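Local coordinates for scarecrow-like protein 3 (Arabidopsis thaliana, PDB 6KPB) that probably acts as a transcription factor in plant development and binds zinc finger proteins of the IDD group, at residues 62-67 against 358-363; 58-63 against 366-371; 185-190 against 195-200. All coordinates share one frame; numbering follows the deposited sequence.

Contact 1 of 3, residues 62-67 against 358-363; sequences TCANHV and STLMER
Glu362 OE1 is gripped by two donors, next to Met361, which makes the crossing to Ala64 and Asn65. Ser358 OG meets this oxygen at 2.6 Å, on the syn side of the carboxylate and tilted 29° out of its plane. Thr359 N adds a nearly straight bond of 2.7 Å to the same Glu362 OE1, from above the carboxylate plane. Both donors come from one face. In return Glu362 N gives a bond of 3.2 Å to Thr359 OG1. This exchange is a capping box, with Thr359 as N-cap. It fixes the start of the helix that carries the apolar contact. Met361 has CG anti to its backbone N (chi1 -170°), then bends at chi2 and chi3. That path brings the methyl CE to the 62-67 helix. There CE lies 3.7 Å from Ala64 CB and 3.5 Å from Asn65 OD1. The Asn65 and Met361 side chains cross at about a right angle. Leu360 adds its CD1 branch, 4.0 Å from Ala64 CB, so the small alanine takes two apolar ends. Ala64 is buried, while Asn65 stands at the exposed margin. The contact joins helix 49-69 to the first turn of helix 360-381. Helix 92-109 touches both: Val67 packs on Ile108, and Leu360 on Arg107. On the 49-69 helix, Cys63 also meets helix 72-85.

Contact 2 of 3, residues 58-63 against 366-371; sequences HLLLTC and ESLYTY
Leu368 meets Leu60 and Leu61 with its two methyl branches, one for each leucine. The closer pair is Leu60 CD1 with Leu368 CD2, 3.9 Å apart. Both residues are buried, and both CB atoms point toward the opposite helix. Leu60 holds CG anti to its carbonyl carbon and beside its backbone N (chi1 -70°). Its CD1 then reaches the end of the Leu368 side chain, and the two chains meet at a slant. Phe100 of helix 92-109 touches Leu60 as well as Leu368. It also touches Ser367, so an aromatic ring backs the tight side of the contact.

The other side is looser. Leu61 is partly exposed, and its CB does not aim at the partner helix. Only the end of its side chain comes near, with CD1 4.2 Å from Leu368 CD1. Tyr369, also partly exposed, turns to neither leucine. It packs instead against an apolar side chain of the bound peptide, a separate chain. The helix that holds Leu368 therefore meets that ligand through the next residue.

The backbones stay well apart: the nearest CA atoms, of Leu60 and Leu368, are 9.6 Å from each other. Between the two segments, the distance is bridged by leucine side-chain ends. Polar groups of the 366-371 segment turn elsewhere. Glu366 makes a salt bridge with Arg472, and Tyr371 OH bonds to Glu400.

Leu60 and Leu61 belong to the predicted leucine repeat I, and Leu368 to the predicted PFYRE region. The chemistry across the contact is purely apolar. Methyl groups meet methyl groups, and neither charge nor hydrogen bonding sets the direction. Leucine pairing of this kind depends on shape and burial.

Contact 3 of 3, residues 185-190 against 195-200; sequences QAFNSR and PHLRIT
Phe187 sends its side chain from the last turns of helix 178-189 toward Pro195 and Leu197. CB points at the strand segment. CG comes next, 4.0 Å from Pro195 CD. Along one half of the ring CD1 lies 3.8 Å from Pro195 CD, and CE1 is 4.2 Å from Pro195 CG. Along the other half CD2 is 4.1 Å from Leu197 CD2, and CE2 is 4.0 Å from Leu197 CD1. Pro195 CG stands over one face of the Phe187 ring, 19° off the ring normal, in a CH-pi contact. Leu197 meets the CD2-CE2 half from that same side. Arg190 covers the proline from another direction. Its NH1 is 3.4 Å from Pro195 CD, and its chain runs extended from CG to NE. The guanidinium is held by backbone oxygens outside the two segments: Met161 O, Glu164 O and Gly193 O. An alanine in place of Phe187 would probably open a gap between helix and strand, with Pro195 and Leu197 losing their shared aromatic partner. The contact closes the second half of a beta-alpha-beta unit, formed by strand 166-171, helix 178-189 and strand 196-203. Val167 of the first strand touches Phe187, Pro195 and Leu197. Leu158 of helix 145-160 packs on Phe187, and Phe227 of strand 227-233 on Leu197.

How the contacts relate
Contacts 1 and 2 hold the same pair, helix 49-69 and helix 360-381, at neighbouring levels. Their centres are 9 Å apart, and they share Thr62 and Cys63. They touch where Met361 CE lies 3.8 Å from Leu61 O. Contact 2 is buried and made of leucines. Contact 1 is partly buried, at the start of the second helix; there methionine, leucine, alanine and an asparagine meet beside a polar cap. Contact 3 lies on the opposite side of the chain's centre, its own centre 49 Å from that of contact 1. It is buried too, but joins a helix to a sheet strand and the proline just before it, through an aromatic ring and a leucine.

Contact 1 of 3, residues 62-67 against 358-363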
ATOM      1  N   THR A  62     -24.406   9.792  14.370  1.00115.36           N
ATOM      2  CA  THR A  62     -25.347  10.228  13.342  1.00119.02           C
ATOM      3  C   THR A  62     -25.098   9.498  12.030  1.00116.12           C
ATOM      4  O   THR A  62     -26.018   8.915  11.444  1.00120.37           O
ATOM      5  CB  THR A  62     -25.244  11.738  13.136  1.00122.34           C
ATOM      6  OG1 THR A  62     -25.171  12.394  14.408  1.00134.87           O
ATOM      7  CG2 THR A  62     -26.458  12.251  12.375  1.00122.70           C
ATOM      8  N   CYS A  63     -23.850   9.519  11.554  1.00115.56           N
ATOM      9  CA  CYS A  63     -23.507   8.820  10.319  1.00108.75           C
ATOM     10  C   CYS A  63     -23.888   7.349  10.392  1.00106.03           C
ATOM     11  O   CYS A  63     -24.464   6.803   9.445  1.00107.38           O
ATOM     12  CB  CYS A  63     -22.014   8.971  10.030  1.00105.92           C
ATOM     13  SG  CYS A  63     -21.427   7.999   8.626  1.00109.68           S
ATOM     14  N   ALA A  64     -23.596   6.698  11.522  1.00105.00           N
ATOM     15  CA  ALA A  64     -23.923   5.282  11.670  1.00102.06           C
ATOM     16  C   ALA A  64     -25.419   5.039  11.526  1.00104.23           C
ATOM     17  O   ALA A  64     -25.837   4.024  10.956  1.00 98.23           O
ATOM     18  CB  ALA A  64     -23.426   4.767  13.018  1.00101.33           C
ATOM     19  N   ASN A  65     -26.243   5.955  12.040  1.00112.44           N
ATOM     20  CA  ASN A  65     -27.683   5.839  11.841  1.00124.89           C
ATOM     21  C   ASN A  65     -28.042   5.956  10.366  1.00124.15           C
ATOM     22  O   ASN A  65     -28.858   5.180   9.853  1.00127.94           O
ATOM     23  CB  ASN A  65     -28.418   6.898  12.664  1.00134.09           C
ATOM     24  CG  ASN A  65     -28.753   6.419  14.063  1.00141.81           C
ATOM     25  OD1 ASN A  65     -28.992   5.231  14.283  1.00143.02           O
ATOM     26  ND2 ASN A  65     -28.780   7.344  15.015  1.00146.22           N
ATOM     27  N   HIS A  66     -27.436   6.917   9.664  1.00118.48           N
ATOM     28  CA  HIS A  66     -27.652   7.028   8.225  1.00115.37           C
ATOM     29  C   HIS A  66     -27.151   5.792   7.490  1.00116.74           C
ATOM     30  O   HIS A  66     -27.733   5.395   6.475  1.00119.60           O
ATOM     31  CB  HIS A  66     -26.970   8.285   7.687  1.00110.65           C
ATOM     32  CG  HIS A  66     -27.592   9.560   8.167  1.00121.22           C
ATOM     33  ND1 HIS A  66     -26.955  10.779   8.081  1.00124.81           N
ATOM     34  CD2 HIS A  66     -28.796   9.804   8.735  1.00124.09           C
ATOM     35  CE1 HIS A  66     -27.740  11.719   8.576  1.00124.36           C
ATOM     36  NE2 HIS A  66     -28.863  11.154   8.980  1.00125.45           N
ATOM     37  N   VAL A  67     -26.073   5.177   7.983  1.00115.62           N
ATOM     38  CA  VAL A  67     -25.613   3.912   7.415  1.00113.75           C
ATOM     39  C   VAL A  67     -26.691   2.847   7.567  1.00122.11           C
ATOM     40  O   VAL A  67     -27.040   2.149   6.607  1.00129.37           O
ATOM     41  CB  VAL A  67     -24.295   3.469   8.078  1.00112.22           C
ATOM     42  CG1 VAL A  67     -23.866   2.105   7.551  1.00105.12           C
ATOM     43  CG2 VAL A  67     -23.203   4.503   7.855  1.00112.30           C
ATOM     44  N   SER A 358     -24.942  -7.426  18.371  1.00104.43           N
ATOM     45  CA  SER A 358     -25.713  -7.817  17.197  1.00110.77           C
ATOM     46  C   SER A 358     -25.746  -6.706  16.152  1.00105.07           C
ATOM     47  O   SER A 358     -25.522  -6.954  14.961  1.00115.85           O
ATOM     48  CB  SER A 358     -27.128  -8.212  17.623  1.00121.11           C
ATOM     49  OG  SER A 358     -27.763  -7.153  18.322  1.00130.25           O
ATOM     50  N   THR A 359     -26.004  -5.474  16.575  1.00101.37           N
ATOM     51  CA  THR A 359     -26.188  -4.369  15.646  1.00106.68           C
ATOM     52  C   THR A 359     -24.925  -3.519  15.535  1.00105.72           C
ATOM     53  O   THR A 359     -24.019  -3.588  16.369  1.00110.18           O
ATOM     54  CB  THR A 359     -27.365  -3.486  16.072  1.00106.60           C
ATOM     55  OG1 THR A 359     -26.990  -2.698  17.209  1.00111.93           O
ATOM     56  CG2 THR A 359     -28.572  -4.338  16.426  1.00107.18           C
ATOM     57  N   LEU A 360     -24.886  -2.708  14.476  1.00105.61           N
ATOM     58  CA  LEU A 360     -23.762  -1.802  14.263  1.00 92.76           C
ATOM     59  C   LEU A 360     -23.649  -0.794  15.400  1.00 93.86           C
ATOM     60  O   LEU A 360     -22.552  -0.526  15.904  1.00102.79           O
ATOM     61  CB  LEU A 360     -23.923  -1.089  12.918  1.00 92.51           C
ATOM     62  CG  LEU A 360     -22.728  -0.397  12.246  1.00102.48           C
ATOM     63  CD1 LEU A 360     -22.394   0.949  12.881  1.00103.15           C
ATOM     64  CD2 LEU A 360     -21.515  -1.310  12.258  1.00112.92           C
ATOM     65  N   MET A 361     -24.781  -0.220  15.819  1.00 94.76           N
ATOM     66  CA  MET A 361     -24.756   0.808  16.855  1.00 99.67           C
ATOM     67  C   MET A 361     -24.250   0.249  18.177  1.00 99.86           C
ATOM     68  O   MET A 361     -23.560   0.947  18.931  1.00103.13           O
ATOM     69  CB  MET A 361     -26.151   1.412  17.026  1.00110.76           C
ATOM     70  CG  MET A 361     -26.181   2.653  17.901  1.00120.74           C
ATOM     71  SD  MET A 361     -25.172   3.989  17.230  1.00123.60           S
ATOM     72  CE  MET A 361     -25.939   4.213  15.628  1.00124.75           C
ATOM     73  N   GLU A 362     -24.588  -1.007  18.478  1.00 99.43           N
ATOM     74  CA  GLU A 362     -24.072  -1.659  19.677  1.00100.77           C
ATOM     75  C   GLU A 362     -22.550  -1.688  19.668  1.00 95.40           C
ATOM     76  O   GLU A 362     -21.896  -1.186  20.590  1.00 94.35           O
ATOM     77  CB  GLU A 362     -24.629  -3.079  19.783  1.00104.70           C
ATOM     78  CG  GLU A 362     -26.068  -3.176  20.248  1.00122.89           C
ATOM     79  CD  GLU A 362     -26.596  -4.595  20.171  1.00137.64           C
ATOM     80  OE1 GLU A 362     -26.124  -5.356  19.300  1.00142.22           O
ATOM     81  OE2 GLU A 362     -27.475  -4.954  20.982  1.00143.78           O
ATOM     82  N   ARG A 363     -21.968  -2.276  18.621  1.00 83.20           N
ATOM     83  CA  ARG A 363     -20.518  -2.409  18.552  1.00 83.00           C
ATOM     84  C   ARG A 363     -19.832  -1.053  18.455  1.00 85.73           C
ATOM     85  O   ARG A 363     -18.730  -0.883  18.985  1.00 88.78           O
ATOM     86  CB  ARG A 363     -20.132  -3.292  17.366  1.00 87.72           C
ATOM     87  CG  ARG A 363     -20.873  -4.618  17.338  1.00 96.32           C
ATOM     88  CD  ARG A 363     -20.200  -5.622  16.422  1.00 97.06           C
ATOM     89  NE  ARG A 363     -20.138  -5.161  15.040  1.00 97.64           N
ATOM     90  CZ  ARG A 363     -21.147  -5.244  14.179  1.00 97.92           C
ATOM     91  NH1 ARG A 363     -22.306  -5.767  14.558  1.00 90.72           N
ATOM     92  NH2 ARG A 363     -20.996  -4.805  12.937  1.00 99.82           N
TER

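Contact 2 of 3, residues 58-63 against 366-371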
ATOM      1  N   HIS A  58     -20.905  13.018  17.936  1.00113.40           N
ATOM      2  CA  HIS A  58     -22.235  13.137  17.347  1.00119.00           C
ATOM      3  C   HIS A  58     -22.228  12.725  15.878  1.00112.92           C
ATOM      4  O   HIS A  58     -23.105  11.974  15.434  1.00106.68           O
ATOM      5  CB  HIS A  58     -22.747  14.569  17.511  1.00125.00           C
ATOM      6  CG  HIS A  58     -24.132  14.785  16.986  1.00129.70           C
ATOM      7  ND1 HIS A  58     -25.249  14.241  17.582  1.00131.98           N
ATOM      8  CD2 HIS A  58     -24.581  15.490  15.921  1.00130.08           C
ATOM      9  CE1 HIS A  58     -26.326  14.599  16.905  1.00134.98           C
ATOM     10  NE2 HIS A  58     -25.948  15.357  15.891  1.00132.51           N
ATOM     11  N   LEU A  59     -21.237  13.189  15.112  1.00111.60           N
ATOM     12  CA  LEU A  59     -21.140  12.798  13.708  1.00111.93           C
ATOM     13  C   LEU A  59     -21.031  11.286  13.556  1.00109.76           C
ATOM     14  O   LEU A  59     -21.662  10.697  12.671  1.00104.32           O
ATOM     15  CB  LEU A  59     -19.941  13.486  13.054  1.00115.61           C
ATOM     16  CG  LEU A  59     -20.130  14.811  12.312  1.00120.97           C
ATOM     17  CD1 LEU A  59     -18.956  15.737  12.555  1.00117.66           C
ATOM     18  CD2 LEU A  59     -20.309  14.561  10.820  1.00125.03           C
ATOM     19  N   LEU A  60     -20.238  10.638  14.414  1.00102.74           N
ATOM     20  CA  LEU A  60     -20.056   9.194  14.298  1.00 90.25           C
ATOM     21  C   LEU A  60     -21.370   8.457  14.519  1.00 97.65           C
ATOM     22  O   LEU A  60     -21.752   7.594  13.721  1.00 93.21           O
ATOM     23  CB  LEU A  60     -18.993   8.715  15.288  1.00 89.63           C
ATOM     24  CG  LEU A  60     -17.554   9.133  14.982  1.00 93.63           C
ATOM     25  CD1 LEU A  60     -16.606   8.723  16.100  1.00 88.08           C
ATOM     26  CD2 LEU A  60     -17.096   8.550  13.651  1.00 93.49           C
ATOM     27  N   LEU A  61     -22.081   8.789  15.599  1.00104.60           N
ATOM     28  CA  LEU A  61     -23.369   8.153  15.855  1.00109.36           C
ATOM     29  C   LEU A  61     -24.390   8.523  14.787  1.00112.53           C
ATOM     30  O   LEU A  61     -25.159   7.669  14.332  1.00116.31           O
ATOM     31  CB  LEU A  61     -23.883   8.537  17.242  1.00117.71           C
ATOM     32  CG  LEU A  61     -23.364   7.749  18.448  1.00118.69           C
ATOM     33  CD1 LEU A  61     -21.952   8.168  18.826  1.00119.77           C
ATOM     34  CD2 LEU A  61     -24.311   7.919  19.624  1.00123.49           C
ATOM     35  N   THR A  62     -24.406   9.792  14.370  1.00115.36           N
ATOM     36  CA  THR A  62     -25.347  10.228  13.342  1.00119.02           C
ATOM     37  C   THR A  62     -25.098   9.498  12.030  1.00116.12           C
ATOM     38  O   THR A  62     -26.018   8.915  11.444  1.00120.37           O
ATOM     39  CB  THR A  62     -25.244  11.738  13.136  1.00122.34           C
ATOM     40  OG1 THR A  62     -25.171  12.394  14.408  1.00134.87           O
ATOM     41  CG2 THR A  62     -26.458  12.251  12.375  1.00122.70           C
ATOM     42  N   CYS A  63     -23.850   9.519  11.554  1.00115.56           N
ATOM     43  CA  CYS A  63     -23.507   8.820  10.319  1.00108.75           C
ATOM     44  C   CYS A  63     -23.888   7.349  10.392  1.00106.03           C
ATOM     45  O   CYS A  63     -24.464   6.803   9.445  1.00107.38           O
ATOM     46  CB  CYS A  63     -22.014   8.971  10.030  1.00105.92           C
ATOM     47  SG  CYS A  63     -21.427   7.999   8.626  1.00109.68           S
ATOM     48  N   GLU A 366     -19.682   0.588  22.192  1.00 98.65           N
ATOM     49  CA  GLU A 366     -18.707  -0.009  23.098  1.00 94.99           C
ATOM     50  C   GLU A 366     -17.283   0.174  22.586  1.00 87.28           C
ATOM     51  O   GLU A 366     -16.383   0.540  23.351  1.00 90.94           O
ATOM     52  CB  GLU A 366     -19.023  -1.491  23.308  1.00 99.41           C
ATOM     53  CG  GLU A 366     -20.067  -1.740  24.381  1.00100.89           C
ATOM     54  CD  GLU A 366     -19.668  -1.152  25.722  1.00113.66           C
ATOM     55  OE1 GLU A 366     -18.636  -1.584  26.279  1.00117.64           O
ATOM     56  OE2 GLU A 366     -20.377  -0.248  26.211  1.00123.06           O
ATOM     57  N   SER A 367     -17.058  -0.076  21.292  1.00 81.64           N
ATOM     58  CA  SER A 367     -15.708   0.045  20.750  1.00 82.27           C
ATOM     59  C   SER A 367     -15.188   1.473  20.848  1.00 88.73           C
ATOM     60  O   SER A 367     -13.978   1.683  20.996  1.00 88.40           O
ATOM     61  CB  SER A 367     -15.672  -0.434  19.298  1.00 82.78           C
ATOM     62  OG  SER A 367     -16.556   0.324  18.489  1.00 86.96           O
ATOM     63  N   LEU A 368     -16.079   2.465  20.767  1.00 86.88           N
ATOM     64  CA  LEU A 368     -15.654   3.848  20.962  1.00 86.33           C
ATOM     65  C   LEU A 368     -15.062   4.046  22.350  1.00 84.50           C
ATOM     66  O   LEU A 368     -14.036   4.717  22.506  1.00 86.82           O
ATOM     67  CB  LEU A 368     -16.829   4.801  20.739  1.00 93.68           C
ATOM     68  CG  LEU A 368     -17.066   5.286  19.306  1.00 88.12           C
ATOM     69  CD1 LEU A 368     -18.300   6.172  19.235  1.00 83.20           C
ATOM     70  CD2 LEU A 368     -15.842   6.024  18.787  1.00 88.75           C
ATOM     71  N   TYR A 369     -15.684   3.452  23.372  1.00 91.60           N
ATOM     72  CA  TYR A 369     -15.170   3.590  24.731  1.00 97.87           C
ATOM     73  C   TYR A 369     -13.870   2.819  24.917  1.00 92.82           C
ATOM     74  O   TYR A 369     -12.942   3.307  25.572  1.00 92.90           O
ATOM     75  CB  TYR A 369     -16.218   3.126  25.740  1.00 99.31           C
ATOM     76  CG  TYR A 369     -17.288   4.153  26.029  1.00103.73           C
ATOM     77  CD1 TYR A 369     -17.123   5.088  27.042  1.00113.01           C
ATOM     78  CD2 TYR A 369     -18.461   4.189  25.290  1.00110.64           C
ATOM     79  CE1 TYR A 369     -18.098   6.030  27.311  1.00119.39           C
ATOM     80  CE2 TYR A 369     -19.442   5.127  25.549  1.00119.60           C
ATOM     81  CZ  TYR A 369     -19.255   6.046  26.561  1.00128.03           C
ATOM     82  OH  TYR A 369     -20.230   6.980  26.823  1.00139.25           O
ATOM     83  N   THR A 370     -13.782   1.612  24.350  1.00 86.42           N
ATOM     84  CA  THR A 370     -12.585   0.796  24.527  1.00 84.87           C
ATOM     85  C   THR A 370     -11.370   1.459  23.892  1.00 87.73           C
ATOM     86  O   THR A 370     -10.331   1.631  24.541  1.00 94.80           O
ATOM     87  CB  THR A 370     -12.802  -0.599  23.937  1.00 89.77           C
ATOM     88  OG1 THR A 370     -13.888  -1.247  24.612  1.00 90.83           O
ATOM     89  CG2 THR A 370     -11.544  -1.442  24.088  1.00 78.28           C
ATOM     90  N   TYR A 371     -11.483   1.847  22.622  1.00 87.59           N
ATOM     91  CA  TYR A 371     -10.335   2.403  21.919  1.00 79.78           C
ATOM     92  C   TYR A 371     -10.057   3.851  22.298  1.00 83.07           C
ATOM     93  O   TYR A 371      -8.939   4.326  22.075  1.00 86.01           O
ATOM     94  CB  TYR A 371     -10.531   2.264  20.410  1.00 74.10           C
ATOM     95  CG  TYR A 371     -10.438   0.825  19.959  1.00 76.72           C
ATOM     96  CD1 TYR A 371      -9.205   0.235  19.709  1.00 85.01           C
ATOM     97  CD2 TYR A 371     -11.577   0.045  19.820  1.00 81.59           C
ATOM     98  CE1 TYR A 371      -9.112  -1.086  19.314  1.00 80.47           C
ATOM     99  CE2 TYR A 371     -11.494  -1.276  19.425  1.00 77.78           C
ATOM    100  CZ  TYR A 371     -10.260  -1.836  19.174  1.00 84.04           C
ATOM    101  OH  TYR A 371     -10.174  -3.152  18.780  1.00 80.90           O
TER

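Contact 3 of 3, residues 185-190 against 195-200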
ATOM      1  N   GLN A 185      14.777 -19.770  30.503  1.00 93.45           N
ATOM      2  CA  GLN A 185      15.650 -19.499  31.641  1.00 91.02           C
ATOM      3  C   GLN A 185      15.029 -19.986  32.943  1.00 82.59           C
ATOM      4  O   GLN A 185      15.728 -20.521  33.812  1.00 82.94           O
ATOM      5  CB  GLN A 185      15.957 -18.002  31.723  1.00 87.34           C
ATOM      6  CG  GLN A 185      16.679 -17.579  32.995  1.00 84.28           C
ATOM      7  CD  GLN A 185      18.072 -18.171  33.104  1.00100.13           C
ATOM      8  OE1 GLN A 185      19.025 -17.660  32.513  1.00 96.65           O
ATOM      9  NE2 GLN A 185      18.197 -19.253  33.865  1.00103.45           N
ATOM     10  N   ALA A 186      13.714 -19.813  33.096  1.00 69.64           N
ATOM     11  CA  ALA A 186      13.051 -20.218  34.330  1.00 70.27           C
ATOM     12  C   ALA A 186      13.061 -21.733  34.491  1.00 86.86           C
ATOM     13  O   ALA A 186      13.293 -22.245  35.594  1.00 87.83           O
ATOM     14  CB  ALA A 186      11.623 -19.679  34.354  1.00 67.39           C
ATOM     15  N   PHE A 187      12.808 -22.466  33.402  1.00 85.98           N
ATOM     16  CA  PHE A 187      12.926 -23.921  33.443  1.00 95.92           C
ATOM     17  C   PHE A 187      14.337 -24.345  33.824  1.00 98.71           C
ATOM     18  O   PHE A 187      14.524 -25.308  34.577  1.00102.78           O
ATOM     19  CB  PHE A 187      12.540 -24.518  32.090  1.00 92.24           C
ATOM     20  CG  PHE A 187      11.106 -24.961  32.001  1.00 88.29           C
ATOM     21  CD1 PHE A 187      10.490 -25.581  33.075  1.00 83.15           C
ATOM     22  CD2 PHE A 187      10.376 -24.760  30.841  1.00 95.30           C
ATOM     23  CE1 PHE A 187       9.171 -25.992  32.994  1.00 83.12           C
ATOM     24  CE2 PHE A 187       9.059 -25.168  30.753  1.00 90.37           C
ATOM     25  CZ  PHE A 187       8.455 -25.783  31.831  1.00 88.17           C
ATOM     26  N   ASN A 188      15.345 -23.634  33.316  1.00 99.77           N
ATOM     27  CA  ASN A 188      16.726 -23.990  33.622  1.00107.14           C
ATOM     28  C   ASN A 188      17.071 -23.699  35.076  1.00101.85           C
ATOM     29  O   ASN A 188      17.913 -24.390  35.662  1.00105.54           O
ATOM     30  CB  ASN A 188      17.678 -23.240  32.690  1.00102.13           C
ATOM     31  CG  ASN A 188      18.996 -23.961  32.501  1.00115.03           C
ATOM     32  OD1 ASN A 188      19.428 -24.730  33.358  1.00134.63           O
ATOM     33  ND2 ASN A 188      19.641 -23.720  31.368  1.00119.91           N
ATOM     34  N   SER A 189      16.436 -22.696  35.675  1.00 95.87           N
ATOM     35  CA  SER A 189      16.743 -22.304  37.043  1.00100.25           C
ATOM     36  C   SER A 189      15.945 -23.073  38.089  1.00101.09           C
ATOM     37  O   SER A 189      16.270 -22.979  39.277  1.00 88.59           O
ATOM     38  CB  SER A 189      16.500 -20.803  37.232  1.00 78.31           C
ATOM     39  OG  SER A 189      17.247 -20.045  36.296  1.00107.34           O
ATOM     40  N   ARG A 190      14.921 -23.824  37.689  1.00102.23           N
ATOM     41  CA  ARG A 190      14.068 -24.474  38.670  1.00 90.72           C
ATOM     42  C   ARG A 190      14.855 -25.544  39.427  1.00 96.85           C
ATOM     43  O   ARG A 190      15.764 -26.167  38.870  1.00 97.49           O
ATOM     44  CB  ARG A 190      12.830 -25.077  38.006  1.00 86.94           C
ATOM     45  CG  ARG A 190      13.031 -26.400  37.283  1.00 97.68           C
ATOM     46  CD  ARG A 190      11.678 -26.996  36.919  1.00 88.08           C
ATOM     47  NE  ARG A 190      11.781 -28.245  36.170  1.00104.37           N
ATOM     48  CZ  ARG A 190      10.733 -28.975  35.800  1.00110.29           C
ATOM     49  NH1 ARG A 190      10.909 -30.100  35.120  1.00114.61           N
ATOM     50  NH2 ARG A 190       9.506 -28.581  36.113  1.00108.70           N
ATOM     51  N   PRO A 195      13.533 -29.725  32.293  1.00106.07           N
ATOM     52  CA  PRO A 195      13.059 -30.921  31.597  1.00101.21           C
ATOM     53  C   PRO A 195      13.424 -30.828  30.120  1.00101.36           C
ATOM     54  O   PRO A 195      13.969 -29.830  29.653  1.00101.89           O
ATOM     55  CB  PRO A 195      11.548 -30.855  31.804  1.00101.30           C
ATOM     56  CG  PRO A 195      11.265 -29.383  31.795  1.00102.59           C
ATOM     57  CD  PRO A 195      12.457 -28.731  32.468  1.00104.22           C
ATOM     58  N   HIS A 196      13.111 -31.888  29.381  1.00100.46           N
ATOM     59  CA  HIS A 196      13.147 -31.780  27.930  1.00109.29           C
ATOM     60  C   HIS A 196      11.995 -30.889  27.489  1.00108.16           C
ATOM     61  O   HIS A 196      10.827 -31.196  27.752  1.00110.40           O
ATOM     62  CB  HIS A 196      13.052 -33.149  27.264  1.00117.12           C
ATOM     63  CG  HIS A 196      13.049 -33.081  25.767  1.00127.51           C
ATOM     64  ND1 HIS A 196      11.937 -32.711  25.041  1.00123.30           N
ATOM     65  CD2 HIS A 196      14.029 -33.314  24.862  1.00130.93           C
ATOM     66  CE1 HIS A 196      12.228 -32.728  23.754  1.00122.46           C
ATOM     67  NE2 HIS A 196      13.491 -33.092  23.617  1.00130.71           N
ATOM     68  N   LEU A 197      12.319 -29.781  26.834  1.00103.08           N
ATOM     69  CA  LEU A 197      11.327 -28.801  26.422  1.00 99.43           C
ATOM     70  C   LEU A 197      11.089 -28.906  24.924  1.00 97.50           C
ATOM     71  O   LEU A 197      12.040 -28.903  24.137  1.00 98.93           O
ATOM     72  CB  LEU A 197      11.769 -27.382  26.784  1.00100.20           C
ATOM     73  CG  LEU A 197      10.767 -26.294  26.403  1.00 98.78           C
ATOM     74  CD1 LEU A 197       9.399 -26.610  26.988  1.00 96.97           C
ATOM     75  CD2 LEU A 197      11.254 -24.935  26.875  1.00 91.11           C
ATOM     76  N   ARG A 198       9.822 -28.999  24.539  1.00 96.73           N
ATOM     77  CA  ARG A 198       9.417 -28.955  23.143  1.00 96.81           C
ATOM     78  C   ARG A 198       8.382 -27.854  22.979  1.00 95.53           C
ATOM     79  O   ARG A 198       7.436 -27.762  23.768  1.00 88.96           O
ATOM     80  CB  ARG A 198       8.856 -30.302  22.685  1.00 94.53           C
ATOM     81  CG  ARG A 198       8.298 -30.299  21.271  1.00101.83           C
ATOM     82  CD  ARG A 198       8.498 -31.652  20.605  1.00120.85           C
ATOM     83  NE  ARG A 198       7.581 -31.853  19.489  1.00126.95           N
ATOM     84  CZ  ARG A 198       6.449 -32.543  19.573  1.00134.11           C
ATOM     85  NH1 ARG A 198       5.669 -32.677  18.510  1.00139.27           N
ATOM     86  NH2 ARG A 198       6.101 -33.105  20.723  1.00129.72           N
ATOM     87  N   ILE A 199       8.575 -27.010  21.970  1.00 86.74           N
ATOM     88  CA  ILE A 199       7.663 -25.913  21.678  1.00 79.66           C
ATOM     89  C   ILE A 199       7.199 -26.044  20.237  1.00 85.55           C
ATOM     90  O   ILE A 199       8.024 -26.138  19.320  1.00 90.31           O
ATOM     91  CB  ILE A 199       8.318 -24.543  21.919  1.00 80.97           C
ATOM     92  CG1 ILE A 199       8.675 -24.383  23.397  1.00 86.53           C
ATOM     93  CG2 ILE A 199       7.392 -23.424  21.458  1.00 75.30           C
ATOM     94  CD1 ILE A 199       9.197 -23.009  23.746  1.00 90.85           C
ATOM     95  N   THR A 200       5.884 -26.061  20.040  1.00 79.72           N
ATOM     96  CA  THR A 200       5.279 -26.091  18.715  1.00 92.17           C
ATOM     97  C   THR A 200       4.715 -24.711  18.413  1.00 96.65           C
ATOM     98  O   THR A 200       3.805 -24.243  19.108  1.00 94.59           O
ATOM     99  CB  THR A 200       4.183 -27.152  18.632  1.00 95.10           C
ATOM    100  OG1 THR A 200       4.752 -28.442  18.879  1.00 98.31           O
ATOM    101  CG2 THR A 200       3.549 -27.147  17.250  1.00 93.89           C
TER